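Local coordinates for transcriptional activator PlcR protein (PDB 3U3W) that activates transcription of virulence genes as a quorum-sensing regulator, binding DNA through a helix-turn-helix domain once its TPR-type domain holds the signal peptide PapR, at residues S8-I13 / I61-V66; L67-I72 / E106-F111; I157-A162 / D176-I181; Q180-L185 / K197-H202. All blocks are in the same frame, centred on the assembly; numbering follows the deposited sequence.

Contact 1: residues S8-I13 / I61-V66; sequences SEIKKI and IHFYEV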
# COMPACT_ATOMS: atom_id res chain seq x y z
N SER A 8 27.67 -3.85 -2.55
CA SER A 8 27.60 -5.05 -1.72
C SER A 8 26.16 -5.48 -1.43
O SER A 8 25.92 -6.63 -1.08
CB SER A 8 28.40 -4.89 -0.43
OG SER A 8 28.16 -3.62 0.15
N GLU A 9 25.22 -4.56 -1.55
CA GLU A 9 23.81 -4.91 -1.49
C GLU A 9 23.44 -5.77 -2.71
O GLU A 9 22.71 -6.76 -2.60
CB GLU A 9 22.95 -3.65 -1.42
CG GLU A 9 21.47 -3.91 -1.18
CD GLU A 9 21.20 -4.53 0.18
OE1 GLU A 9 22.13 -4.59 1.01
OE2 GLU A 9 20.04 -4.95 0.42
N ILE A 10 23.95 -5.39 -3.87
CA ILE A 10 23.74 -6.20 -5.07
C ILE A 10 24.42 -7.58 -4.96
O ILE A 10 23.85 -8.59 -5.36
CB ILE A 10 24.20 -5.46 -6.35
CG1 ILE A 10 23.21 -4.33 -6.67
CG2 ILE A 10 24.34 -6.42 -7.52
CD1 ILE A 10 23.58 -3.52 -7.89
N LYS A 11 25.64 -7.61 -4.42
CA LYS A 11 26.40 -8.85 -4.26
C LYS A 11 25.77 -9.75 -3.21
O LYS A 11 25.68 -10.96 -3.38
CB LYS A 11 27.84 -8.53 -3.85
CG LYS A 11 28.70 -9.74 -3.45
CD LYS A 11 30.15 -9.31 -3.21
CE LYS A 11 31.10 -10.48 -3.01
NZ LYS A 11 31.16 -10.94 -1.60
N LYS A 12 25.33 -9.13 -2.12
CA LYS A 12 24.65 -9.83 -1.04
C LYS A 12 23.39 -10.54 -1.54
O LYS A 12 23.17 -11.71 -1.23
CB LYS A 12 24.32 -8.84 0.09
CG LYS A 12 23.34 -9.32 1.15
CD LYS A 12 23.46 -8.46 2.42
CE LYS A 12 22.27 -8.63 3.37
NZ LYS A 12 21.07 -7.85 2.95
N ILE A 13 22.59 -9.83 -2.33
CA ILE A 13 21.33 -10.38 -2.82
C ILE A 13 21.54 -11.39 -3.96
O ILE A 13 20.76 -12.33 -4.11
CB ILE A 13 20.35 -9.25 -3.27
CG1 ILE A 13 20.12 -8.26 -2.13
CG2 ILE A 13 19.03 -9.84 -3.73
CD1 ILE A 13 19.32 -7.05 -2.53
N ILE A 61 13.45 0.93 -5.93
CA ILE A 61 13.66 2.01 -4.96
C ILE A 61 14.64 1.55 -3.87
O ILE A 61 15.30 2.35 -3.22
CB ILE A 61 12.31 2.52 -4.34
CG1 ILE A 61 12.54 3.71 -3.39
CG2 ILE A 61 11.56 1.40 -3.61
CD1 ILE A 61 13.11 4.95 -4.06
N HIS A 62 14.73 0.23 -3.70
CA HIS A 62 15.64 -0.33 -2.71
C HIS A 62 17.09 0.06 -2.99
O HIS A 62 17.83 0.38 -2.07
CB HIS A 62 15.52 -1.85 -2.66
CG HIS A 62 16.44 -2.48 -1.66
ND1 HIS A 62 16.43 -2.13 -0.32
CD2 HIS A 62 17.40 -3.42 -1.79
CE1 HIS A 62 17.33 -2.83 0.32
NE2 HIS A 62 17.93 -3.63 -0.54
N PHE A 63 17.49 0.02 -4.24
CA PHE A 63 18.87 0.34 -4.55
C PHE A 63 19.15 1.82 -4.38
O PHE A 63 20.26 2.23 -4.05
CB PHE A 63 19.24 -0.17 -5.94
CG PHE A 63 19.10 -1.65 -6.08
CD1 PHE A 63 19.91 -2.49 -5.35
CD2 PHE A 63 18.13 -2.19 -6.90
CE1 PHE A 63 19.77 -3.86 -5.45
CE2 PHE A 63 17.99 -3.56 -7.01
CZ PHE A 63 18.81 -4.39 -6.29
N TYR A 64 18.12 2.63 -4.58
CA TYR A 64 18.28 4.05 -4.30
C TYR A 64 18.33 4.31 -2.79
O TYR A 64 19.16 5.10 -2.34
CB TYR A 64 17.19 4.85 -4.99
CG TYR A 64 17.44 5.00 -6.47
CD1 TYR A 64 18.15 6.10 -6.96
CD2 TYR A 64 17.00 4.04 -7.37
CE1 TYR A 64 18.40 6.24 -8.32
CE2 TYR A 64 17.25 4.17 -8.72
CZ TYR A 64 17.95 5.27 -9.19
OH TYR A 64 18.19 5.40 -10.53
N GLU A 65 17.48 3.64 -2.02
CA GLU A 65 17.47 3.82 -0.58
C GLU A 65 18.85 3.60 0.04
O GLU A 65 19.34 4.44 0.80
CB GLU A 65 16.46 2.88 0.08
CG GLU A 65 15.02 3.30 -0.11
CD GLU A 65 14.03 2.26 0.38
OE1 GLU A 65 14.41 1.07 0.47
OE2 GLU A 65 12.87 2.63 0.68
N VAL A 66 19.48 2.48 -0.30
CA VAL A 66 20.77 2.15 0.29
C VAL A 66 21.93 2.90 -0.36
O VAL A 66 23.08 2.72 0.02
CB VAL A 66 21.03 0.65 0.21
CG1 VAL A 66 19.93 -0.09 0.95
CG2 VAL A 66 21.10 0.21 -1.24

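Contact 2: residues L67-I72 / E106-F111; sequences LIYSDI and EYHPEF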
# COMPACT_ATOMS: atom_id res chain seq x y z
N LEU A 67 21.62 3.76 -1.32
CA LEU A 67 22.65 4.45 -2.09
C LEU A 67 23.60 5.32 -1.25
O LEU A 67 24.81 5.31 -1.47
CB LEU A 67 22.03 5.27 -3.22
CG LEU A 67 22.98 5.84 -4.27
CD1 LEU A 67 23.61 4.72 -5.08
CD2 LEU A 67 22.25 6.82 -5.17
N ILE A 68 23.06 6.07 -0.30
CA ILE A 68 23.87 7.09 0.40
C ILE A 68 24.05 6.86 1.90
O ILE A 68 25.18 6.89 2.41
CB ILE A 68 23.33 8.52 0.14
CG1 ILE A 68 23.27 8.83 -1.36
CG2 ILE A 68 24.16 9.56 0.90
CD1 ILE A 68 22.80 10.24 -1.70
N TYR A 69 22.94 6.65 2.62
CA TYR A 69 23.00 6.50 4.07
C TYR A 69 22.90 5.04 4.52
O TYR A 69 22.41 4.17 3.78
CB TYR A 69 21.95 7.38 4.76
CG TYR A 69 21.98 8.82 4.28
CD1 TYR A 69 22.92 9.72 4.77
CD2 TYR A 69 21.08 9.28 3.31
CE1 TYR A 69 22.97 11.04 4.32
CE2 TYR A 69 21.12 10.59 2.86
CZ TYR A 69 22.07 11.47 3.36
OH TYR A 69 22.11 12.77 2.92
N SER A 70 23.37 4.78 5.73
CA SER A 70 23.53 3.43 6.24
C SER A 70 22.35 2.96 7.07
O SER A 70 21.50 3.76 7.47
CB SER A 70 24.81 3.34 7.08
OG SER A 70 25.95 3.71 6.33
N ASP A 71 22.30 1.65 7.31
CA ASP A 71 21.40 1.07 8.30
C ASP A 71 19.93 1.19 7.88
O ASP A 71 19.03 1.31 8.72
CB ASP A 71 21.66 1.73 9.66
CG ASP A 71 21.51 0.78 10.81
OD1 ASP A 71 21.33 -0.44 10.57
OD2 ASP A 71 21.59 1.24 11.97
N ILE A 72 19.70 1.14 6.57
CA ILE A 72 18.40 1.41 5.97
C ILE A 72 17.28 0.44 6.39
O ILE A 72 16.13 0.84 6.53
CB ILE A 72 18.49 1.46 4.42
CG1 ILE A 72 19.38 2.63 3.96
CG2 ILE A 72 17.11 1.54 3.80
CD1 ILE A 72 18.84 4.04 4.32
N GLU A 106 23.18 10.81 14.38
CA GLU A 106 23.58 10.36 13.04
C GLU A 106 23.11 11.33 11.96
O GLU A 106 22.05 11.94 12.07
CB GLU A 106 23.05 8.95 12.76
CG GLU A 106 23.48 7.90 13.79
CD GLU A 106 23.07 6.47 13.42
OE1 GLU A 106 22.55 6.27 12.30
OE2 GLU A 106 23.29 5.56 14.25
N TYR A 107 23.91 11.47 10.90
CA TYR A 107 23.55 12.34 9.79
C TYR A 107 22.74 11.60 8.73
O TYR A 107 23.22 10.66 8.09
CB TYR A 107 24.80 12.96 9.14
CG TYR A 107 24.47 13.96 8.05
CD1 TYR A 107 23.89 15.19 8.37
CD2 TYR A 107 24.74 13.70 6.71
CE1 TYR A 107 23.59 16.12 7.39
CE2 TYR A 107 24.44 14.63 5.72
CZ TYR A 107 23.86 15.84 6.07
OH TYR A 107 23.55 16.78 5.11
N HIS A 108 21.50 12.05 8.55
CA HIS A 108 20.59 11.50 7.56
C HIS A 108 19.35 12.39 7.54
O HIS A 108 18.36 12.08 8.19
CB HIS A 108 20.20 10.06 7.91
CG HIS A 108 19.39 9.39 6.85
ND1 HIS A 108 19.13 8.03 6.86
CD2 HIS A 108 18.79 9.88 5.74
CE1 HIS A 108 18.39 7.72 5.81
NE2 HIS A 108 18.18 8.83 5.11
N PRO A 109 19.42 13.51 6.81
CA PRO A 109 18.44 14.59 6.96
C PRO A 109 16.98 14.12 6.97
O PRO A 109 16.25 14.51 7.88
CB PRO A 109 18.72 15.50 5.76
CG PRO A 109 20.17 15.27 5.45
CD PRO A 109 20.43 13.80 5.77
N GLU A 110 16.57 13.30 5.99
CA GLU A 110 15.19 12.84 5.90
C GLU A 110 14.76 12.03 7.12
O GLU A 110 13.65 12.21 7.63
CB GLU A 110 14.93 12.05 4.61
CG GLU A 110 13.63 11.23 4.64
CD GLU A 110 13.42 10.34 3.41
OE1 GLU A 110 14.32 10.26 2.53
OE2 GLU A 110 12.35 9.72 3.32
N PHE A 111 15.63 11.13 7.59
CA PHE A 111 15.30 10.33 8.77
C PHE A 111 15.32 11.23 10.02
O PHE A 111 14.46 11.09 10.89
CB PHE A 111 16.23 9.12 8.93
CG PHE A 111 15.83 8.17 10.06
CD1 PHE A 111 14.58 7.56 10.07
CD2 PHE A 111 16.71 7.89 11.10
CE1 PHE A 111 14.21 6.68 11.10
CE2 PHE A 111 16.34 7.01 12.14
CZ PHE A 111 15.09 6.41 12.13

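Contact 3: residues I157-A162 / D176-I181; sequences IENAIA and DLFEQI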
# COMPACT_ATOMS: atom_id res chain seq x y z
N ILE A 157 3.80 16.63 7.87
CA ILE A 157 4.11 17.71 8.79
C ILE A 157 3.05 18.84 8.72
O ILE A 157 2.60 19.36 9.75
CB ILE A 157 5.56 18.22 8.55
CG1 ILE A 157 6.56 17.11 8.92
CG2 ILE A 157 5.86 19.47 9.39
CD1 ILE A 157 7.98 17.35 8.44
N GLU A 158 2.62 19.19 7.51
CA GLU A 158 1.53 20.15 7.36
C GLU A 158 0.24 19.69 8.02
O GLU A 158 -0.51 20.51 8.56
CB GLU A 158 1.31 20.50 5.89
CG GLU A 158 2.40 21.40 5.34
CD GLU A 158 2.38 21.47 3.83
OE1 GLU A 158 3.47 21.47 3.21
OE2 GLU A 158 1.28 21.52 3.25
N ASN A 159 -0.02 18.39 7.97
CA ASN A 159 -1.22 17.85 8.57
C ASN A 159 -1.16 18.02 10.07
O ASN A 159 -2.12 18.46 10.68
CB ASN A 159 -1.47 16.39 8.16
CG ASN A 159 -2.59 15.73 8.98
OD1 ASN A 159 -3.78 15.90 8.70
ND2 ASN A 159 -2.21 15.02 10.00
N ALA A 160 -0.02 17.67 10.68
CA ALA A 160 0.19 17.94 12.12
C ALA A 160 -0.01 19.43 12.48
O ALA A 160 -0.76 19.77 13.40
CB ALA A 160 1.57 17.46 12.58
N ILE A 161 0.63 20.32 11.73
CA ILE A 161 0.43 21.74 11.92
C ILE A 161 -1.06 22.12 11.87
O ILE A 161 -1.56 22.83 12.74
CB ILE A 161 1.22 22.57 10.89
CG1 ILE A 161 2.73 22.45 11.16
CG2 ILE A 161 0.77 24.02 10.93
CD1 ILE A 161 3.62 23.00 10.04
N ALA A 162 -1.78 21.62 10.86
CA ALA A 162 -3.20 21.93 10.72
C ALA A 162 -4.06 21.40 11.89
O ALA A 162 -5.01 22.06 12.32
CB ALA A 162 -3.72 21.41 9.40
N ASP A 176 -8.15 26.07 6.36
CA ASP A 176 -7.46 26.52 5.16
C ASP A 176 -6.22 25.68 4.86
O ASP A 176 -5.88 25.47 3.70
CB ASP A 176 -7.13 28.02 5.23
CG ASP A 176 -8.33 28.92 4.89
OD1 ASP A 176 -9.15 28.55 4.01
OD2 ASP A 176 -8.44 30.01 5.49
N LEU A 177 -5.53 25.21 5.90
CA LEU A 177 -4.35 24.37 5.72
C LEU A 177 -4.74 22.96 5.24
O LEU A 177 -4.08 22.39 4.37
CB LEU A 177 -3.48 24.34 6.98
CG LEU A 177 -2.19 23.52 6.83
CD1 LEU A 177 -1.51 23.73 5.47
CD2 LEU A 177 -1.19 23.77 7.97
N PHE A 178 -5.82 22.42 5.79
CA PHE A 178 -6.36 21.15 5.29
C PHE A 178 -6.69 21.22 3.80
O PHE A 178 -6.30 20.34 3.02
CB PHE A 178 -7.59 20.73 6.09
CG PHE A 178 -7.25 20.25 7.47
CD1 PHE A 178 -6.26 19.28 7.65
CD2 PHE A 178 -7.90 20.76 8.58
CE1 PHE A 178 -5.91 18.84 8.93
CE2 PHE A 178 -7.56 20.32 9.86
CZ PHE A 178 -6.56 19.35 10.02
N GLU A 179 -7.40 22.28 3.40
CA GLU A 179 -7.73 22.46 1.99
C GLU A 179 -6.46 22.54 1.14
O GLU A 179 -6.43 21.99 0.05
CB GLU A 179 -8.61 23.69 1.78
CG GLU A 179 -9.98 23.58 2.42
CD GLU A 179 -10.83 24.82 2.14
OE1 GLU A 179 -10.26 25.82 1.64
OE2 GLU A 179 -12.05 24.78 2.40
N GLN A 180 -5.42 23.22 1.61
CA GLN A 180 -4.17 23.28 0.84
C GLN A 180 -3.54 21.90 0.67
O GLN A 180 -2.99 21.61 -0.39
CB GLN A 180 -3.13 24.18 1.50
CG GLN A 180 -3.19 25.65 1.18
CD GLN A 180 -2.25 26.43 2.09
OE1 GLN A 180 -2.68 27.31 2.84
NE2 GLN A 180 -0.96 26.09 2.05
N ILE A 181 -3.59 21.07 1.72
CA ILE A 181 -3.04 19.71 1.66
C ILE A 181 -3.77 18.84 0.64
O ILE A 181 -3.14 18.17 -0.18
CB ILE A 181 -3.00 19.01 3.05
CG1 ILE A 181 -2.09 19.76 4.02
CG2 ILE A 181 -2.54 17.55 2.92
CD1 ILE A 181 -2.41 19.54 5.48

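Contact 4: residues Q180-L185 / K197-H202; sequences QILKQL and KVRYNH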
# COMPACT_ATOMS: atom_id res chain seq x y z
N GLN A 180 -5.42 23.22 1.61
CA GLN A 180 -4.17 23.28 0.84
C GLN A 180 -3.54 21.90 0.67
O GLN A 180 -2.99 21.61 -0.39
CB GLN A 180 -3.13 24.18 1.50
CG GLN A 180 -3.19 25.65 1.18
CD GLN A 180 -2.25 26.43 2.09
OE1 GLN A 180 -2.68 27.31 2.84
NE2 GLN A 180 -0.96 26.09 2.05
N ILE A 181 -3.59 21.07 1.72
CA ILE A 181 -3.04 19.71 1.66
C ILE A 181 -3.77 18.84 0.64
O ILE A 181 -3.14 18.17 -0.18
CB ILE A 181 -3.00 19.01 3.05
CG1 ILE A 181 -2.09 19.76 4.02
CG2 ILE A 181 -2.54 17.55 2.92
CD1 ILE A 181 -2.41 19.54 5.48
N LEU A 182 -5.10 18.84 0.69
CA LEU A 182 -5.90 18.09 -0.28
C LEU A 182 -5.59 18.50 -1.71
O LEU A 182 -5.61 17.66 -2.62
CB LEU A 182 -7.39 18.23 0.01
CG LEU A 182 -7.78 17.61 1.36
CD1 LEU A 182 -9.20 17.96 1.77
CD2 LEU A 182 -7.55 16.10 1.36
N LYS A 183 -5.31 19.79 -1.90
CA LYS A 183 -4.97 20.35 -3.21
C LYS A 183 -3.59 19.89 -3.69
O LYS A 183 -3.43 19.47 -4.84
CB LYS A 183 -5.04 21.88 -3.15
CG LYS A 183 -4.80 22.59 -4.48
CD LYS A 183 -5.08 24.09 -4.37
CE LYS A 183 -5.08 24.78 -5.75
NZ LYS A 183 -3.82 24.55 -6.53
N GLN A 184 -2.60 19.96 -2.81
CA GLN A 184 -1.27 19.45 -3.09
C GLN A 184 -1.28 17.96 -3.37
O GLN A 184 -0.44 17.48 -4.14
CB GLN A 184 -0.32 19.75 -1.92
CG GLN A 184 -0.07 21.25 -1.68
CD GLN A 184 0.73 21.52 -0.41
OE1 GLN A 184 1.89 21.14 -0.30
NE2 GLN A 184 0.10 22.19 0.55
N LEU A 185 -2.23 17.23 -2.77
CA LEU A 185 -2.39 15.80 -3.01
C LEU A 185 -2.92 15.47 -4.41
O LEU A 185 -2.53 14.46 -5.00
CB LEU A 185 -3.34 15.18 -1.98
CG LEU A 185 -2.72 14.71 -0.68
CD1 LEU A 185 -3.76 13.96 0.14
CD2 LEU A 185 -1.54 13.81 -0.97
N LYS A 197 -7.06 10.32 5.87
CA LYS A 197 -6.70 10.86 7.15
C LYS A 197 -6.92 12.39 7.18
O LYS A 197 -7.49 12.92 8.14
CB LYS A 197 -5.25 10.51 7.49
CG LYS A 197 -4.76 11.23 8.73
CD LYS A 197 -3.27 11.10 8.91
CE LYS A 197 -2.88 9.71 9.38
NZ LYS A 197 -1.43 9.62 9.66
N VAL A 198 -6.44 13.08 6.15
CA VAL A 198 -6.64 14.53 6.04
C VAL A 198 -8.12 14.90 6.02
O VAL A 198 -8.53 15.84 6.69
CB VAL A 198 -5.97 15.15 4.79
CG1 VAL A 198 -6.20 16.67 4.76
CG2 VAL A 198 -4.49 14.85 4.75
N ARG A 199 -8.92 14.17 5.24
CA ARG A 199 -10.36 14.46 5.22
C ARG A 199 -11.00 14.28 6.59
O ARG A 199 -11.92 15.02 6.96
CB ARG A 199 -11.10 13.65 4.17
CG ARG A 199 -10.73 14.03 2.76
CD ARG A 199 -11.65 13.39 1.72
NE ARG A 199 -11.17 13.72 0.39
CZ ARG A 199 -11.50 14.83 -0.28
NH1 ARG A 199 -12.34 15.72 0.26
NH2 ARG A 199 -10.99 15.05 -1.48
N TYR A 200 -10.49 13.32 7.35
CA TYR A 200 -11.04 13.08 8.68
C TYR A 200 -10.75 14.23 9.63
O TYR A 200 -11.64 14.64 10.39
CB TYR A 200 -10.46 11.80 9.25
CG TYR A 200 -10.85 11.54 10.69
CD1 TYR A 200 -12.13 11.12 11.02
CD2 TYR A 200 -9.93 11.71 11.71
CE1 TYR A 200 -12.49 10.87 12.32
CE2 TYR A 200 -10.27 11.45 13.03
CZ TYR A 200 -11.54 11.03 13.33
OH TYR A 200 -11.87 10.76 14.64
N ASN A 201 -9.52 14.73 9.59
CA ASN A 201 -9.09 15.80 10.49
C ASN A 201 -9.83 17.05 10.08
O ASN A 201 -10.37 17.76 10.92
CB ASN A 201 -7.57 16.01 10.40
CG ASN A 201 -6.76 14.88 11.04
OD1 ASN A 201 -7.21 14.24 12.01
ND2 ASN A 201 -5.56 14.63 10.51
N HIS A 202 -9.86 17.30 8.78
CA HIS A 202 -10.63 18.37 8.17
C HIS A 202 -12.10 18.31 8.62
O HIS A 202 -12.67 19.33 9.00
CB HIS A 202 -10.54 18.27 6.65
CG HIS A 202 -11.12 19.44 5.92
ND1 HIS A 202 -11.31 19.46 4.56
CD2 HIS A 202 -11.55 20.64 6.37
CE1 HIS A 202 -11.84 20.61 4.20
NE2 HIS A 202 -11.99 21.35 5.28

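Contact 1: residues S8-I13 / I61-V66
The helix-turn-helix domain is closed by the packing of its first helix against its last, and the interface between 8-13 and 61-66 divides into a buried apolar side and a more solvent-accessible polar side pinned by one short hydrogen bond. The two axes run at 133° to each other and come no closer than 11.0 Å, so side chains, not backbones, span the gap. On the buried side the ring of Phe63 meets CG1 of Ile10, which lies 3.7 Å from Phe63 CE1. Ile13 reaches the same corner more loosely, its CD1 4.3 Å from Phe63 CE1 and tip to tip with His62. On the polar side Glu9, with CG anti to the backbone N and the chain bent at chi2 (65°), brings its carboxylate to the edge of the His62 ring. His62 NE2 donates to Glu9 OE2 over 2.7 Å at 160°; the oxygen lies in the ring plane, whereas the N-H approaches from above the carboxylate plane. The carboxylate would tend to favour a protonated imidazole, though Lys12, in a long salt bridge to Glu9 OE1, would temper this. Val66 CG2 touches Glu9 CG only at 4.1 Å, and both residues remain partly exposed. His62 also stands edge-to-face with His189 of the second subunit. Ile10 leans on helix 31-38, Phe63 rests on helix 46-56, and Val66 touches Ile72 of helix 72-87.

Contact 2: residues L67-I72 / E106-F111
An offset aromatic stack joins the linker that leaves the helix-turn-helix domain to the start of helix 109-125 in the TPR-type domain. Tyr69 supplies one ring and His108, the N-cap residue of that helix, the other; their centroids are 4.2 Å apart and their planes diverge by 17°. Followed outward, the Tyr69 side chain passes from His108 to Tyr107 and then to Pro109. CB sits over the imidazole face, 3.7 Å from the centroid of the His108 ring, in a CH-pi contact. CG and CD2 continue across that face, CD2 comes within 3.4 Å of His108 CD2, and CE2 stays beside the same atom. On the other branch, CD1 lies 3.5 Å from the carbonyl oxygen O of Tyr107, while CE1 touches the Tyr107 ring obliquely. The far face of the tyrosine is covered by CG2 of Ile68, so the phenol is sandwiched. The imidazole is likewise held on both sides, with CB of Phe111 opposite Tyr69, and its ND1 is hydrogen-bonded to Lys75. At the tip, CZ of Tyr69 lies 3.7 Å from CD of Pro109, and the hydroxyl oxygen OH of Tyr69 ends 3.5 Å from the same Pro109 CD.

Contact 3: residues I157-A162 / D176-I181
Segments 157-162 and 176-181, on helices 153-167 and 171-187, run nearly antiparallel, with axes 9.2 Å apart at their closest and crossing at -161°, and the backbones draw nearest where Ala162 faces Leu177, their CA atoms 5.7 Å apart. The small side chain of Ala162 is consistent with this close approach, as in the helix hairpins of tetratricopeptide-like folds. Its CB lies over the face of the Phe178 ring, 3.6 Å from the ring centroid, in a CH-pi contact, and also packs on Leu177 CG. Phe178, with CG anti to the carbonyl carbon, presents its edge to Asn159: OD1 of Asn159 lies in the ring plane, 3.6 Å from Phe178 CE1. Leu177 has CG anti to the backbone N, which brings Leu177 CD2 against the carbonyl oxygen of Glu158 and within 3.6 Å of Ile161 CG2. One turn further along, Ile181 CD1 lies 3.6 Å from Asn159 N, against the backbone of the first helix, while the Ile181 chain slides past Glu158 in the opposite direction. The polar ends find partners beyond the pair: Glu158 OE2 bonds to Gln184, and Asn159 joins Asn201 through OD1 and the backbone of the bound peptide through ND2. In the surrounding superhelix, Ile161 leans on helix 131-143, Ala160 faces helix 109-125, and Phe178 and Ile181 turn toward helix 192-208.

Contact 4: residues Q180-L185 / K197-H202
Successive antiparallel helices of the TPR-type superhelix meet here, 180-185 lying against 197-202 with an axis separation of 10.4 Å and a crossing angle of -161°. Leu182 carries the contact. Its CG is anti to the carbonyl carbon (chi1 -64°), and from there the branches part: CD2 slides alongside Val198, 3.7 Å from Val198 CG1, and also brushes Arg199 CG, whereas CD1 lies over one face of the Arg199 guanidinium, toward its rim. The same CD1 sits 3.8 Å from His202 ND1. Val198, with CG1 anti to the backbone N, straddles two residues, since its other methyl, CG2, meets CG2 of Ile181 at 3.8 Å. Arg199 runs extended from CG to NE, and its head is tethered by a salt bridge from NE to Asp195 and a hydrogen bond from NH1 to Gln218 of helix 212-228. On another side of helix 192-208, Lys197 and Asn201 bind the backbone of the signal peptide. The interface is mainly van der Waals, with no hydrogen bond between the two segments; it buries His202 ND1 with no partner in the model, an environment that would probably disfavour a charged imidazole.

From the N terminus, contact 1 closes the first long loop, returning helix 61-65 to helix 4-16 across the helix-turn-helix domain. Contact 2 follows directly in series and touches it through Ile72, bringing the linker against helix 109-125 and so joining the DNA-binding part to the TPR-type domain. Contacts 3 and 4 are short-range closures in the superhelix, on the opposite side of the chain's centre from contact 1, with centres about 34 to 35 Å from its centre. They do not nest but overlap end to end on helix 171-187, sharing Gln180 and Ile181, and Phe178 of contact 3 packs on Asn201 and His202 of contact 4.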